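Local coordinates for signal recognition particle subunit SRP14 (Schizosaccharomyces pombe, PDB 2W9J), which is a subunit of the signal recognition particle that probably binds its 7SL RNA and helps target secretory and membrane proteins to the endoplasmic reticulum, at residues L2-L16 with I48-V62. Sequence-based numbering, arbitrary orientation.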
# COMPACT_ATOMS: atom_id res chain seq x y z
N LEU A 2 -4.25 0.15 -11.26
CA LEU A 2 -4.72 0.61 -9.96
C LEU A 2 -5.47 -0.48 -9.23
O LEU A 2 -6.42 -1.05 -9.75
CB LEU A 2 -5.60 1.85 -10.11
CG LEU A 2 -5.92 2.58 -8.81
CD1 LEU A 2 -4.70 3.36 -8.35
CD2 LEU A 2 -7.11 3.48 -9.02
N LEU A 3 -5.04 -0.79 -8.02
CA LEU A 3 -5.63 -1.86 -7.25
C LEU A 3 -6.58 -1.30 -6.19
O LEU A 3 -6.42 -0.15 -5.75
CB LEU A 3 -4.54 -2.68 -6.54
CG LEU A 3 -3.38 -3.27 -7.34
CD1 LEU A 3 -2.17 -3.52 -6.44
CD2 LEU A 3 -3.79 -4.53 -8.08
N SER A 4 -7.55 -2.12 -5.79
CA SER A 4 -8.35 -1.81 -4.62
C SER A 4 -7.45 -1.88 -3.40
O SER A 4 -6.41 -2.53 -3.43
CB SER A 4 -9.51 -2.80 -4.48
OG SER A 4 -9.04 -4.13 -4.28
N ASN A 5 -7.86 -1.19 -2.34
CA ASN A 5 -7.16 -1.22 -1.07
C ASN A 5 -6.87 -2.63 -0.57
O ASN A 5 -5.74 -2.94 -0.18
CB ASN A 5 -7.96 -0.44 -0.02
CG ASN A 5 -8.24 0.99 -0.46
OD1 ASN A 5 -7.84 1.41 -1.55
ND2 ASN A 5 -8.92 1.76 0.40
N GLU A 6 -7.88 -3.50 -0.59
CA GLU A 6 -7.73 -4.86 -0.08
C GLU A 6 -6.74 -5.67 -0.92
O GLU A 6 -5.97 -6.46 -0.38
CB GLU A 6 -9.09 -5.55 0.10
CG GLU A 6 -9.92 -4.94 1.27
CD GLU A 6 -11.34 -5.54 1.47
OE1 GLU A 6 -11.91 -6.15 0.53
OE2 GLU A 6 -11.90 -5.38 2.59
N GLU A 7 -6.71 -5.45 -2.22
CA GLU A 7 -5.71 -6.09 -3.08
C GLU A 7 -4.29 -5.50 -2.92
O GLU A 7 -3.31 -6.23 -2.99
CB GLU A 7 -6.15 -6.09 -4.55
CG GLU A 7 -5.37 -7.04 -5.46
CD GLU A 7 -5.34 -8.48 -4.93
OE1 GLU A 7 -6.43 -9.03 -4.63
OE2 GLU A 7 -4.23 -9.07 -4.82
N PHE A 8 -4.20 -4.19 -2.71
CA PHE A 8 -2.91 -3.51 -2.51
C PHE A 8 -2.20 -4.06 -1.28
O PHE A 8 -1.01 -4.33 -1.31
CB PHE A 8 -3.12 -2.02 -2.35
CG PHE A 8 -1.87 -1.23 -2.05
CD1 PHE A 8 -1.12 -0.66 -3.08
CD2 PHE A 8 -1.46 -1.00 -0.75
CE1 PHE A 8 0.02 0.08 -2.82
CE2 PHE A 8 -0.32 -0.26 -0.48
CZ PHE A 8 0.41 0.28 -1.51
N LEU A 9 -2.96 -4.22 -0.20
CA LEU A 9 -2.44 -4.79 1.03
C LEU A 9 -2.07 -6.25 0.86
O LEU A 9 -1.14 -6.74 1.51
CB LEU A 9 -3.47 -4.65 2.14
CG LEU A 9 -3.78 -3.21 2.51
CD1 LEU A 9 -4.94 -3.13 3.47
CD2 LEU A 9 -2.56 -2.52 3.06
N LYS A 10 -2.80 -6.95 -0.01
CA LYS A 10 -2.53 -8.36 -0.28
C LYS A 10 -1.23 -8.51 -1.05
O LYS A 10 -0.43 -9.41 -0.77
CB LYS A 10 -3.68 -9.01 -1.05
CG LYS A 10 -3.42 -10.46 -1.47
CD LYS A 10 -3.05 -11.35 -0.26
CE LYS A 10 -2.40 -12.67 -0.68
NZ LYS A 10 -1.41 -13.15 0.34
N LYS A 11 -1.02 -7.61 -2.01
CA LYS A 11 0.16 -7.68 -2.89
C LYS A 11 1.40 -7.11 -2.20
O LYS A 11 2.53 -7.51 -2.51
CB LYS A 11 -0.13 -7.00 -4.23
CG LYS A 11 0.81 -7.40 -5.38
CD LYS A 11 0.88 -8.91 -5.60
CE LYS A 11 2.28 -9.33 -6.07
NZ LYS A 11 2.59 -10.76 -5.75
N LEU A 12 1.17 -6.20 -1.25
CA LEU A 12 2.22 -5.62 -0.41
C LEU A 12 2.87 -6.68 0.45
O LEU A 12 4.10 -6.72 0.56
CB LEU A 12 1.63 -4.54 0.50
CG LEU A 12 2.54 -3.82 1.49
CD1 LEU A 12 3.69 -3.15 0.75
CD2 LEU A 12 1.76 -2.78 2.26
N THR A 13 2.04 -7.51 1.07
CA THR A 13 2.49 -8.69 1.79
C THR A 13 3.45 -9.47 0.91
O THR A 13 4.62 -9.64 1.25
CB THR A 13 1.30 -9.61 2.15
OG1 THR A 13 0.50 -8.97 3.15
CG2 THR A 13 1.79 -10.95 2.68
N ASP A 14 2.96 -9.90 -0.24
CA ASP A 14 3.70 -10.80 -1.11
C ASP A 14 4.94 -10.15 -1.72
O ASP A 14 5.84 -10.86 -2.18
CB ASP A 14 2.76 -11.40 -2.17
CG ASP A 14 1.57 -12.14 -1.56
OD1 ASP A 14 1.76 -12.88 -0.57
OD2 ASP A 14 0.44 -11.99 -2.07
N LEU A 15 4.99 -8.82 -1.71
CA LEU A 15 6.21 -8.08 -2.09
C LEU A 15 7.26 -8.13 -1.00
O LEU A 15 8.46 -8.22 -1.28
CB LEU A 15 5.91 -6.62 -2.42
CG LEU A 15 5.35 -6.21 -3.79
CD1 LEU A 15 5.84 -4.80 -4.13
CD2 LEU A 15 5.72 -7.18 -4.91
N LEU A 16 6.81 -8.03 0.25
CA LEU A 16 7.70 -8.08 1.41
C LEU A 16 8.11 -9.51 1.76
O LEU A 16 9.19 -9.72 2.31
CB LEU A 16 7.05 -7.38 2.61
CG LEU A 16 6.66 -5.90 2.49
CD1 LEU A 16 6.07 -5.42 3.80
CD2 LEU A 16 7.85 -5.03 2.08
N ILE A 48 -1.69 6.30 -3.37
CA ILE A 48 -0.51 5.69 -2.76
C ILE A 48 0.19 4.74 -3.73
O ILE A 48 -0.44 3.84 -4.32
CB ILE A 48 -0.90 4.93 -1.47
CG1 ILE A 48 -1.51 5.92 -0.49
CG2 ILE A 48 0.31 4.26 -0.85
CD1 ILE A 48 -1.97 5.31 0.78
N ARG A 49 1.50 4.94 -3.89
CA ARG A 49 2.34 4.03 -4.67
C ARG A 49 3.36 3.37 -3.75
O ARG A 49 4.01 4.07 -2.97
CB ARG A 49 3.12 4.78 -5.73
CG ARG A 49 2.32 5.64 -6.66
CD ARG A 49 3.29 6.58 -7.37
NE ARG A 49 2.65 7.71 -8.04
CZ ARG A 49 1.97 8.68 -7.43
NH1 ARG A 49 1.79 8.65 -6.10
NH2 ARG A 49 1.45 9.67 -8.16
N ALA A 50 3.51 2.05 -3.83
CA ALA A 50 4.57 1.34 -3.10
C ALA A 50 5.46 0.53 -4.05
O ALA A 50 5.00 0.00 -5.07
CB ALA A 50 3.97 0.45 -2.05
N LYS A 51 6.73 0.45 -3.72
CA LYS A 51 7.67 -0.36 -4.48
C LYS A 51 8.66 -0.97 -3.51
O LYS A 51 9.16 -0.29 -2.60
CB LYS A 51 8.41 0.48 -5.53
CG LYS A 51 9.42 -0.30 -6.33
CD LYS A 51 10.19 0.59 -7.29
CE LYS A 51 11.31 -0.18 -8.01
NZ LYS A 51 12.19 0.72 -8.82
N SER A 52 8.94 -2.26 -3.68
CA SER A 52 9.93 -2.94 -2.86
C SER A 52 10.96 -3.56 -3.77
O SER A 52 10.63 -4.37 -4.63
CB SER A 52 9.27 -4.00 -1.97
OG SER A 52 10.21 -4.55 -1.05
N GLY A 53 12.22 -3.16 -3.58
CA GLY A 53 13.34 -3.72 -4.32
C GLY A 53 13.02 -4.07 -5.76
O GLY A 53 12.46 -3.25 -6.50
N ALA A 54 13.36 -5.30 -6.15
CA ALA A 54 13.27 -5.77 -7.53
C ALA A 54 11.85 -5.75 -8.10
O ALA A 54 11.66 -5.63 -9.32
CB ALA A 54 13.90 -7.15 -7.67
N ALA A 55 10.86 -5.87 -7.22
CA ALA A 55 9.45 -5.89 -7.63
C ALA A 55 9.02 -4.63 -8.38
O ALA A 55 9.60 -3.55 -8.25
CB ALA A 55 8.55 -6.13 -6.43
N GLU A 56 7.98 -4.80 -9.19
CA GLU A 56 7.25 -3.69 -9.76
C GLU A 56 6.60 -2.85 -8.65
O GLU A 56 6.54 -3.25 -7.48
CB GLU A 56 6.15 -4.23 -10.68
CG GLU A 56 5.13 -5.11 -9.93
CD GLU A 56 4.20 -5.88 -10.85
OE1 GLU A 56 4.10 -5.54 -12.06
OE2 GLU A 56 3.56 -6.82 -10.34
N LYS A 57 6.12 -1.68 -9.06
CA LYS A 57 5.32 -0.79 -8.23
C LYS A 57 3.88 -1.34 -8.07
O LYS A 57 3.42 -2.13 -8.91
CB LYS A 57 5.33 0.61 -8.89
CG LYS A 57 4.28 1.62 -8.39
CD LYS A 57 4.36 2.95 -9.16
CE LYS A 57 3.81 2.85 -10.59
NZ LYS A 57 2.33 2.53 -10.68
N ILE A 58 3.20 -0.96 -6.99
CA ILE A 58 1.76 -1.21 -6.79
C ILE A 58 1.03 0.06 -6.32
O ILE A 58 1.62 0.92 -5.67
CB ILE A 58 1.49 -2.40 -5.83
CG1 ILE A 58 2.32 -2.28 -4.55
CG2 ILE A 58 1.74 -3.73 -6.55
CD1 ILE A 58 1.84 -3.15 -3.42
N SER A 59 -0.25 0.18 -6.67
CA SER A 59 -0.98 1.45 -6.49
C SER A 59 -2.36 1.23 -5.96
O SER A 59 -3.01 0.24 -6.31
CB SER A 59 -1.15 2.15 -7.82
OG SER A 59 0.08 2.52 -8.37
N THR A 60 -2.83 2.19 -5.17
CA THR A 60 -4.22 2.23 -4.74
C THR A 60 -4.64 3.65 -4.38
O THR A 60 -3.80 4.49 -4.03
CB THR A 60 -4.49 1.24 -3.58
OG1 THR A 60 -5.90 1.02 -3.46
CG2 THR A 60 -3.92 1.73 -2.25
N VAL A 61 -5.93 3.94 -4.51
CA VAL A 61 -6.44 5.24 -4.09
C VAL A 61 -7.22 5.08 -2.80
O VAL A 61 -8.23 4.37 -2.75
CB VAL A 61 -7.31 5.92 -5.16
CG1 VAL A 61 -7.90 7.21 -4.61
CG2 VAL A 61 -6.49 6.22 -6.41
N VAL A 62 -6.73 5.75 -1.76
CA VAL A 62 -7.35 5.70 -0.45
C VAL A 62 -8.19 6.95 -0.19
O VAL A 62 -7.67 8.07 -0.19
CB VAL A 62 -6.31 5.50 0.67
CG1 VAL A 62 -7.02 5.25 1.99
CG2 VAL A 62 -5.39 4.32 0.33
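F8 reaches from helix 5-16 down onto strand 57-62, and its ring is clasped between two methyls of that strand. CG2 of T60 lies over one face, 3.9 Å from the ring centroid, and CD1 of I58 over the opposite face at 4.1 Å, both CH-pi contacts in which neither methyl sits over the exact centre. With CG anti to the backbone N (chi1 176°), the ring runs on until CZ meets CB of A50 at 3.6 Å, a small methyl that lets the ring end come close, and CG2 of I48, both on the neighbouring strand 48-51. Replacing this ring with the single methyl of an alanine would probably leave a gap between I58 and T60 and strip A50 and I48 of their aromatic neighbour. T60 does double duty: while its methyl packs on F8, its hydroxyl donates to the backbone carbonyl of L3 (OG1 to O, 2.6 Å), approaching from above the carbonyl plane. L3 N in turn donates to S59 O at 2.8 Å, so the backbone of L3, two residues ahead of the helix, is tied to the strand at both its N-H and its carbonyl, and CD1 of L3 rests against CB of I58.

Strands 48-51 and 57-62 form a beta hairpin, and the helix packs on its face, running roughly antiparallel to strand 57-62 (149° between their directions), as in the alpha-beta-beta-beta-alpha fold of the SRP9/SRP14 family. Helix 67-76 flanks the pair, touching L12 and V62. At the turn end, L15 sets CD2 against CB of A55 at 3.4 Å, the branched end of a leucine against the single methyl of an alanine. The type II' turn from S52 to A55 places that methyl, and G53 takes the positive phi that suits glycine. S52 OG bonds to Y28 O, fixing the hydroxyl beside CD2 of L16.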